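Local coordinates for protein glutathione S-transferase (Natrialba magadii ATCC 43099, PDB 6GZF) that probably transfers glutathione as a Xi-class glutathione transferase, and probably acts as a glutathionyl-hydroquinone reductase in a haloalkaliphilic archaeon, at residues A47-Q50 with G54-H57; D109-V114 with V136-E141. One frame throughout, in Å; residues are numbered along the deposited sequence.

Contact 1: A47-Q50 with G54-H57; sequences ARFQ and GRYH
At the edge of the Y56 ring, in its plane, lies Q50 O, while CD of R55 rests on one face, offset toward the rim. The phenol oxygen in turn sits over a face of the R55 guanidinium, CG of R48 lies against one face of F49, and F49 CZ over a face of the R48 guanidinium. Y56 OH donates a hydrogen bond to Q50 O; the modelled length of 2.4 Å is doubtfully short and carries no weight at this resolution. Y56 OH also lies 3.4 Å from F49 CB, which packs 4.2 Å from Y56 CZ. Here the loop ahead of the thioredoxin-like sheet is pinned to the start of its first strand, 56-60. R55 reaches back fully extended, CG opposite the backbone N (chi1 -179°), which leaves its NH2 4.0 Å from F49 CD1, with the guanidinium and ring planes 42° apart. Its main charge partner is D139 on the neighbouring strand, whereas R48 pairs with E142. A phenylalanine in place of Y56 would probably cost Q50 O its hydroxyl donor and leave the loop less firmly tied to the strand. Within the loop, Q50 turns its amide back, NE2 donating to A47 O over 2.9 Å.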
loop_
_atom_site.group_PDB
_atom_site.type_symbol
_atom_site.label_atom_id
_atom_site.label_comp_id
_atom_site.label_asym_id
_atom_site.label_seq_id
_atom_site.Cartn_x
_atom_site.Cartn_y
_atom_site.Cartn_z
ATOM N N ALA A 47 -34.137 28.648 -21.205
ATOM C CA ALA A 47 -33.430 28.109 -20.046
ATOM C C ALA A 47 -32.971 29.196 -19.078
ATOM O O ALA A 47 -32.707 30.332 -19.472
ATOM C CB ALA A 47 -32.240 27.274 -20.496
ATOM N N ARG A 48 -32.881 28.822 -17.806
ATOM C CA ARG A 48 -32.450 29.723 -16.745
ATOM C C ARG A 48 -30.970 30.070 -16.875
ATOM O O ARG A 48 -30.605 31.237 -17.020
ATOM C CB ARG A 48 -32.734 29.090 -15.382
ATOM C CG ARG A 48 -32.295 29.905 -14.181
ATOM C CD ARG A 48 -32.703 29.193 -12.900
ATOM N NE ARG A 48 -32.078 29.767 -11.713
ATOM C CZ ARG A 48 -32.206 29.261 -10.490
ATOM N NH1 ARG A 48 -31.603 29.842 -9.462
ATOM N NH2 ARG A 48 -32.935 28.171 -10.297
ATOM N N PHE A 49 -30.122 29.048 -16.823
ATOM C CA PHE A 49 -28.686 29.241 -16.982
ATOM C C PHE A 49 -28.263 29.001 -18.426
ATOM O O PHE A 49 -28.031 27.864 -18.834
ATOM C CB PHE A 49 -27.905 28.316 -16.048
ATOM C CG PHE A 49 -28.267 28.472 -14.600
ATOM C CD1 PHE A 49 -27.692 29.472 -13.833
ATOM C CD2 PHE A 49 -29.172 27.611 -14.002
ATOM C CE1 PHE A 49 -28.021 29.614 -12.498
ATOM C CE2 PHE A 49 -29.502 27.747 -12.668
ATOM C CZ PHE A 49 -28.927 28.751 -11.915
ATOM N N GLN A 50 -28.175 30.079 -19.195
ATOM C CA GLN A 50 -27.715 29.996 -20.574
ATOM C C GLN A 50 -26.197 30.127 -20.638
ATOM O O GLN A 50 -25.596 30.815 -19.812
ATOM C CB GLN A 50 -28.385 31.076 -21.428
ATOM C CG GLN A 50 -29.567 30.566 -22.232
ATOM C CD GLN A 50 -30.593 31.644 -22.521
ATOM O OE1 GLN A 50 -30.662 32.168 -23.633
ATOM N NE2 GLN A 50 -31.401 31.975 -21.521
ATOM N N GLY A 54 -18.248 34.821 -20.329
ATOM C CA GLY A 54 -17.505 35.163 -19.128
ATOM C C GLY A 54 -18.393 35.220 -17.904
ATOM O O GLY A 54 -18.477 36.249 -17.231
ATOM N N ARG A 55 -19.047 34.103 -17.610
ATOM C CA ARG A 55 -20.073 34.074 -16.578
ATOM C C ARG A 55 -19.829 33.013 -15.509
ATOM O O ARG A 55 -19.869 33.306 -14.315
ATOM C CB ARG A 55 -21.441 33.848 -17.222
ATOM C CG ARG A 55 -22.585 33.822 -16.235
ATOM C CD ARG A 55 -23.906 33.540 -16.927
ATOM N NE ARG A 55 -25.000 33.425 -15.967
ATOM C CZ ARG A 55 -26.265 33.193 -16.303
ATOM N NH1 ARG A 55 -26.598 33.049 -17.577
ATOM N NH2 ARG A 55 -27.195 33.104 -15.363
ATOM N N TYR A 56 -19.579 31.780 -15.939
ATOM C CA TYR A 56 -19.505 30.653 -15.015
ATOM C C TYR A 56 -18.090 30.398 -14.500
ATOM O O TYR A 56 -17.123 30.418 -15.262
ATOM C CB TYR A 56 -20.058 29.393 -15.683
ATOM C CG TYR A 56 -21.480 29.555 -16.175
ATOM C CD1 TYR A 56 -22.555 29.402 -15.309
ATOM C CD2 TYR A 56 -21.746 29.867 -17.502
ATOM C CE1 TYR A 56 -23.857 29.552 -15.752
ATOM C CE2 TYR A 56 -23.045 30.018 -17.954
ATOM C CZ TYR A 56 -24.097 29.859 -17.074
ATOM O OH TYR A 56 -25.392 30.009 -17.515
ATOM N N HIS A 57 -17.984 30.154 -13.198
ATOM C CA HIS A 57 -16.695 29.931 -12.550
ATOM C C HIS A 57 -16.603 28.507 -12.006
ATOM O O HIS A 57 -17.597 27.945 -11.549
ATOM C CB HIS A 57 -16.484 30.949 -11.427
ATOM C CG HIS A 57 -15.101 30.940 -10.853
ATOM N ND1 HIS A 57 -14.001 31.375 -11.558
ATOM C CD2 HIS A 57 -14.642 30.556 -9.638
ATOM C CE1 HIS A 57 -12.923 31.256 -10.805
ATOM N NE2 HIS A 57 -13.283 30.762 -9.635
#

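Contact 2: D109-V114 with V136-E141; sequences DHVHDV and VLWDTE
V111 and W138 bury the most surface here, with H112 adding a smaller share from the loop side. The branched end of V111 is aimed at the pyrrole part of the indole: V111 CG1 comes within 3.9 Å of W138 NE1, and V111 CG2 lies 4.2 Å from W138 CD1. CG1 gets there because it stands anti to the backbone N of V111 (chi1 178°), and CG2, on the other branch, also reaches loosely toward the methyl of T140. W138 swings its own ring out from the strand to meet the loop. H112 approaches farther along the indole, its side chain crossing that of W138 at about a right angle, and W138 CZ2 lies near the imidazole plane, 4.2 Å from H112 NE2. One face of this imidazole is occupied by CG1 of V111, so the valine methyl touches both rings, while NE2 has its polar partner in D143. No hydrogen bond links the two segments; the loop is braced largely by D109. The buried carboxylate of D109 takes V111 N on OD1 from above its plane, and on OD2 it accepts both H112 N, 2.9 Å away and also above the plane, and V114 N, 3.0 Å away along the anti lone pair. Y59 adds a hydroxyl at OD1. The W138 side chain lies about 10 Å from that of V132, a predicted glutathione-binding residue. An Asx turn thus shapes a loop laid against one face of the thioredoxin-like sheet of a glutathione transferase N-terminal domain.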
loop_
_atom_site.group_PDB
_atom_site.type_symbol
_atom_site.label_atom_id
_atom_site.label_comp_id
_atom_site.label_asym_id
_atom_site.label_seq_id
_atom_site.Cartn_x
_atom_site.Cartn_y
_atom_site.Cartn_z
ATOM N N ASP A 109 -10.020 32.447 -4.076
ATOM C CA ASP A 109 -11.401 32.459 -4.536
ATOM C C ASP A 109 -11.647 33.717 -5.364
ATOM O O ASP A 109 -11.814 34.806 -4.816
ATOM C CB ASP A 109 -12.369 32.386 -3.354
ATOM C CG ASP A 109 -13.805 32.668 -3.753
ATOM O OD1 ASP A 109 -14.212 32.255 -4.861
ATOM O OD2 ASP A 109 -14.530 33.302 -2.959
ATOM N N HIS A 110 -11.666 33.558 -6.684
ATOM C CA HIS A 110 -11.784 34.692 -7.595
ATOM C C HIS A 110 -13.104 35.446 -7.455
ATOM O O HIS A 110 -13.206 36.605 -7.855
ATOM C CB HIS A 110 -11.619 34.225 -9.044
ATOM C CG HIS A 110 -10.245 33.729 -9.371
ATOM N ND1 HIS A 110 -9.813 32.462 -9.042
ATOM C CD2 HIS A 110 -9.206 34.331 -9.997
ATOM C CE1 HIS A 110 -8.566 32.304 -9.454
ATOM N NE2 HIS A 110 -8.175 33.423 -10.035
ATOM N N VAL A 111 -14.112 34.792 -6.889
ATOM C CA VAL A 111 -15.442 35.387 -6.812
ATOM C C VAL A 111 -15.642 36.232 -5.554
ATOM O O VAL A 111 -15.885 37.435 -5.647
ATOM C CB VAL A 111 -16.537 34.307 -6.875
ATOM C CG1 VAL A 111 -17.910 34.940 -6.751
ATOM C CG2 VAL A 111 -16.430 33.530 -8.178
ATOM N N HIS A 112 -15.541 35.611 -4.382
ATOM C CA HIS A 112 -15.818 36.319 -3.133
ATOM C C HIS A 112 -14.629 36.354 -2.176
ATOM O O HIS A 112 -14.750 36.856 -1.058
ATOM C CB HIS A 112 -17.023 35.691 -2.430
ATOM C CG HIS A 112 -18.316 35.897 -3.152
ATOM N ND1 HIS A 112 -18.802 37.149 -3.466
ATOM C CD2 HIS A 112 -19.227 35.012 -3.623
ATOM C CE1 HIS A 112 -19.954 37.025 -4.101
ATOM N NE2 HIS A 112 -20.234 35.740 -4.209
ATOM N N ASP A 113 -13.491 35.825 -2.622
ATOM C CA ASP A 113 -12.262 35.814 -1.828
ATOM C C ASP A 113 -12.492 35.185 -0.454
ATOM O O ASP A 113 -12.163 35.772 0.577
ATOM C CB ASP A 113 -11.707 37.235 -1.677
ATOM C CG ASP A 113 -10.298 37.256 -1.115
ATOM O OD1 ASP A 113 -9.579 36.247 -1.266
ATOM O OD2 ASP A 113 -9.910 38.283 -0.518
ATOM N N VAL A 114 -13.069 33.989 -0.446
ATOM C CA VAL A 114 -13.373 33.301 0.802
ATOM C C VAL A 114 -12.182 32.485 1.293
ATOM O O VAL A 114 -11.336 32.064 0.504
ATOM C CB VAL A 114 -14.597 32.377 0.650
ATOM C CG1 VAL A 114 -15.829 33.188 0.286
ATOM C CG2 VAL A 114 -14.332 31.308 -0.396
ATOM N N VAL A 136 -17.288 22.453 -8.169
ATOM C CA VAL A 136 -18.452 23.316 -8.016
ATOM C C VAL A 136 -18.517 24.317 -9.163
ATOM O O VAL A 136 -17.628 25.154 -9.314
ATOM C CB VAL A 136 -18.430 24.086 -6.676
ATOM C CG1 VAL A 136 -19.504 25.166 -6.662
ATOM C CG2 VAL A 136 -18.608 23.134 -5.503
ATOM N N LEU A 137 -19.565 24.223 -9.976
ATOM C CA LEU A 137 -19.775 25.193 -11.042
ATOM C C LEU A 137 -20.566 26.376 -10.499
ATOM O O LEU A 137 -21.688 26.217 -10.018
ATOM C CB LEU A 137 -20.501 24.559 -12.230
ATOM C CG LEU A 137 -20.702 25.482 -13.435
ATOM C CD1 LEU A 137 -19.358 25.888 -14.027
ATOM C CD2 LEU A 137 -21.579 24.820 -14.488
ATOM N N TRP A 138 -19.973 27.562 -10.573
ATOM C CA TRP A 138 -20.561 28.747 -9.960
ATOM C C TRP A 138 -21.010 29.775 -10.993
ATOM O O TRP A 138 -20.282 30.086 -11.933
ATOM C CB TRP A 138 -19.560 29.386 -8.993
ATOM C CG TRP A 138 -20.136 30.496 -8.170
ATOM C CD1 TRP A 138 -20.283 31.800 -8.543
ATOM C CD2 TRP A 138 -20.637 30.402 -6.832
ATOM N NE1 TRP A 138 -20.847 32.524 -7.520
ATOM C CE2 TRP A 138 -21.074 31.689 -6.458
ATOM C CE3 TRP A 138 -20.759 29.355 -5.912
ATOM C CZ2 TRP A 138 -21.624 31.956 -5.207
ATOM C CZ3 TRP A 138 -21.305 29.624 -4.671
ATOM C CH2 TRP A 138 -21.730 30.913 -4.329
ATOM N N ASP A 139 -22.218 30.301 -10.806
ATOM C CA ASP A 139 -22.733 31.369 -11.653
ATOM C C ASP A 139 -22.500 32.725 -10.997
ATOM O O ASP A 139 -22.907 32.950 -9.859
ATOM C CB ASP A 139 -24.223 31.169 -11.931
ATOM C CG ASP A 139 -24.811 32.274 -12.785
ATOM O OD1 ASP A 139 -24.101 32.771 -13.681
ATOM O OD2 ASP A 139 -25.982 32.643 -12.561
ATOM N N THR A 140 -21.846 33.629 -11.720
ATOM C CA THR A 140 -21.514 34.941 -11.177
ATOM C C THR A 140 -22.668 35.931 -11.305
ATOM O O THR A 140 -22.649 36.999 -10.690
ATOM C CB THR A 140 -20.271 35.532 -11.868
ATOM O OG1 THR A 140 -20.424 35.444 -13.290
ATOM C CG2 THR A 140 -19.021 34.769 -11.454
ATOM N N GLU A 141 -23.674 35.578 -12.098
ATOM C CA GLU A 141 -24.816 36.462 -12.304
ATOM C C GLU A 141 -25.864 36.283 -11.207
ATOM O O GLU A 141 -26.285 37.254 -10.579
ATOM C CB GLU A 141 -25.444 36.222 -13.678
ATOM C CG GLU A 141 -26.482 37.260 -14.069
ATOM C CD GLU A 141 -25.939 38.293 -15.040
ATOM O OE1 GLU A 141 -25.301 37.896 -16.039
ATOM O OE2 GLU A 141 -26.144 39.502 -14.803
#

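Overall arrangement
Contacts 1 and 2 both lean on the sheet where strands 56-60 and 136-139 run antiparallel as neighbours, yet they use opposite faces of it: Y56 lies with L137 and D139, whereas W138 lies with Y59 and, next to it, V111. Each is partly buried, joining a buried aromatic on a strand to a loop near the surface. Their chemistry differs: contact 1 joins loop and strand through a tyrosine hydroxyl and F49 packing, its arginines pairing with acids outside the segments; contact 2, without a hydrogen bond between its segments, packs a valine and an imidazole on an indole. They meet through R55, whose NE salt-bridges D139 OD1 and whose carbonyl probably accepts from T140 OG1.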